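Local coordinates for esterase (Sinorhizobium meliloti 1021, PDB 4TX1) that removes acetyl groups from acetylated carbohydrates as a carbohydrate acetylesterase of the SGNH (GDSL-like) hydrolase family, at the interface of chains A and B and the interface of chains A and C. Numbering follows the deposited sequence. Chains: chain A/B/C, Esterase.

Contact 1: the interface of chains A and B. Residues chain A 60, 73-74, 81; chain B 83-84, 87-88.
One face of the B:His87 imidazole is covered by chain A: the A:Cys74 thiol sulfur stands over it near the rim, SG 3.7 Å from CD2 of B:His87, and the A:Asp73 backbone carbonyl lies above the same face, beyond ND1. A:Leu60 comes in beside the CG–CD2 bond, near the level of the ring, and its CD1 methyl also meets the root of the side chain, 3.6 Å from CB of B:His87. SG of A:Cys74 stands between its own backbone N and carbonyl carbon (chi1 55°), which turns it toward the ring. The patch is a part of a two-fold interface between copies of this SGNH hydrolase, in which helix 78-89 of chain B lies against loops of chain A; it may or may not persist as a pair in solution. An alanine in place of B:His87 would probably leave the A:Cys74 sulfur without its aromatic cover and open a gap beside CD1 of A:Leu60. A turn earlier, B:Thr84 puts its CG2 methyl 4.0 Å from CD2 of A:Leu60, the two side chains crossing at about a right angle, while its hydroxyl OG1 rests on the A:Cys74 backbone, 3.6 Å from CA. A:Val81, from the matching helix of chain A, faces the same methyl more distantly. B:Pro83 extends the patch toward A:Asp73, its CB 3.6 Å from the backbone O. The hydroxyl of B:Thr88 touches the A:Leu60 side chain but is anchored within its own helix, OG1 donating a 2.8 Å hydrogen bond to B:Thr84 O.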
# COMPACT_ATOMS: atom_id res chain seq x y z
N LEU A 60 -2.90 21.03 -0.20
CA LEU A 60 -3.07 20.10 0.93
C LEU A 60 -2.14 20.38 2.08
O LEU A 60 -0.93 20.35 1.94
CB LEU A 60 -2.85 18.61 0.46
CG LEU A 60 -2.97 17.55 1.57
CD1 LEU A 60 -4.45 17.44 1.99
CD2 LEU A 60 -2.50 16.15 1.06
N ASP A 73 -5.09 13.07 8.36
CA ASP A 73 -6.11 12.27 7.72
C ASP A 73 -6.12 12.48 6.22
O ASP A 73 -7.12 12.85 5.66
CB ASP A 73 -7.48 12.65 8.33
CG ASP A 73 -8.57 11.58 8.12
OD1 ASP A 73 -8.33 10.53 7.48
OD2 ASP A 73 -9.74 11.81 8.61
N CYS A 74 -5.05 12.06 5.56
CA CYS A 74 -4.83 12.35 4.14
C CYS A 74 -3.48 11.72 3.77
O CYS A 74 -2.69 11.37 4.69
CB CYS A 74 -4.76 13.83 3.86
SG CYS A 74 -3.59 14.77 4.81
N VAL A 81 0.13 11.04 -4.78
CA VAL A 81 -1.14 11.64 -5.04
C VAL A 81 -1.23 12.27 -6.44
O VAL A 81 -2.31 12.34 -7.05
CB VAL A 81 -1.59 12.54 -3.91
CG1 VAL A 81 -2.87 13.34 -4.28
CG2 VAL A 81 -1.76 11.70 -2.64
N PRO B 83 -10.41 10.89 1.65
CA PRO B 83 -9.91 11.72 2.75
C PRO B 83 -8.95 12.81 2.27
O PRO B 83 -9.02 13.91 2.76
CB PRO B 83 -9.20 10.71 3.67
CG PRO B 83 -9.95 9.38 3.40
CD PRO B 83 -10.22 9.42 1.90
N THR B 84 -8.11 12.52 1.29
CA THR B 84 -7.15 13.48 0.75
C THR B 84 -7.93 14.67 0.11
O THR B 84 -7.54 15.84 0.24
CB THR B 84 -6.18 12.79 -0.16
OG1 THR B 84 -5.44 11.80 0.61
CG2 THR B 84 -5.16 13.82 -0.71
N HIS B 87 -9.65 16.82 2.68
CA HIS B 87 -8.70 17.64 3.43
C HIS B 87 -8.23 18.80 2.61
O HIS B 87 -7.99 19.88 3.15
CB HIS B 87 -7.47 16.77 3.86
CG HIS B 87 -6.88 17.13 5.18
ND1 HIS B 87 -7.51 16.78 6.37
CD2 HIS B 87 -5.72 17.70 5.52
CE1 HIS B 87 -6.78 17.23 7.38
NE2 HIS B 87 -5.65 17.74 6.90
N THR B 88 -8.10 18.59 1.33
CA THR B 88 -7.64 19.61 0.36
C THR B 88 -8.66 20.73 0.24
O THR B 88 -8.27 21.95 0.09
CB THR B 88 -7.49 19.00 -1.04
OG1 THR B 88 -6.45 18.05 -1.02
CG2 THR B 88 -7.10 20.08 -2.13

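Contact 2: the interface of chains A and C. Residues chain A 156, 159-160; chain C 113, 117.
With CG swung opposite its own backbone N (chi1 -165°), C:Phe113 carries its ring away from helix 112-128 and onto the short helix 155-160 of chain A, where A:Met160, at chi1 173°, brings its thioether to the ring. Both chains are the same GDSL-like SGNH hydrolase, and this patch of helix against helix joins unlike surfaces, without an exact two-fold; it may be a crystal or an assembly contact. One face of the phenyl ring is laid against chain A. The A:Ala159 methyl sits over it toward the rim at the base of the ring, CB 3.7 Å from CG of C:Phe113. At the far end of that face lies the A:Ala156 backbone carbonyl, whose O is 3.4 Å from CZ of C:Phe113, so the ring reaches from A:Ala159 back to A:Ala156, about one helical turn. The A:Ala156 methyl adds a looser contact past the tip of the ring, CB 4.1 Å from CZ of C:Phe113. A:Met160 then takes the rim on the CE2 side: its CB lies 3.6 Å from CE2 of C:Phe113, and SD lies at the edge, in the plane of the ring, the two side chains crossing at about a right angle. The small side chains of A:Ala156 and A:Ala159 probably let the phenyl come close to the helix backbone, and C:Phe113 has the most surface buried of the residues described here, 78 Å². Beyond the sulfur the terminal methyl of A:Met160 reaches C:Lys117, one turn further along the chain C helix. The aliphatic stem of the lysine passes this methyl: CG of C:Lys117 is 4.0 Å from CE of A:Met160, and CE of the lysine is 3.9 Å from that same methyl carbon.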
# COMPACT_ATOMS: atom_id res chain seq x y z
N ALA A 156 6.65 24.87 19.31
CA ALA A 156 6.24 23.66 18.60
C ALA A 156 6.65 23.75 17.13
O ALA A 156 7.20 22.77 16.59
CB ALA A 156 4.75 23.41 18.75
N ALA A 159 10.45 23.45 16.63
CA ALA A 159 10.90 22.06 16.68
C ALA A 159 10.57 21.34 15.45
O ALA A 159 11.40 20.62 14.89
CB ALA A 159 10.30 21.33 17.91
N MET A 160 9.32 21.50 15.03
CA MET A 160 8.81 20.76 13.81
C MET A 160 9.68 21.07 12.59
O MET A 160 9.92 20.20 11.78
CB MET A 160 7.38 21.11 13.52
CG MET A 160 6.83 20.53 12.24
SD MET A 160 6.67 18.72 12.41
CE MET A 160 4.93 18.71 12.71
N PHE C 113 10.01 15.33 19.41
CA PHE C 113 8.90 16.02 18.82
C PHE C 113 8.13 15.16 17.80
O PHE C 113 6.90 15.21 17.75
CB PHE C 113 9.34 17.34 18.19
CG PHE C 113 8.21 18.21 17.92
CD1 PHE C 113 7.61 18.89 18.92
CD2 PHE C 113 7.67 18.27 16.61
CE1 PHE C 113 6.44 19.61 18.67
CE2 PHE C 113 6.52 19.01 16.35
CZ PHE C 113 5.94 19.70 17.36
N LYS C 117 4.06 14.08 18.00
CA LYS C 117 3.12 14.32 16.91
C LYS C 117 2.46 12.99 16.51
O LYS C 117 1.30 12.96 16.06
CB LYS C 117 3.83 14.91 15.70
CG LYS C 117 4.25 16.39 15.92
CD LYS C 117 3.14 17.38 16.31
CE LYS C 117 2.14 17.65 15.19
NZ LYS C 117 0.98 18.58 15.42

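Contact 1 and contact 2 occupy separate surfaces of chain A, the centres of their C-alpha atoms about 21 Å apart, and they share no residue. Contact 1 uses helix 78-89 and nearby loops, and its twin repeats it with chains A and B exchanged. Contact 2 instead sets helix 155-160 of chain A against helix 112-128 of chain C, so different surfaces of the same protein meet there. Chain A can therefore hold both neighbours at once, and the two kinds of contact together could help build the deposited assembly of six copies, though the coordinates alone do not establish a hexamer in solution.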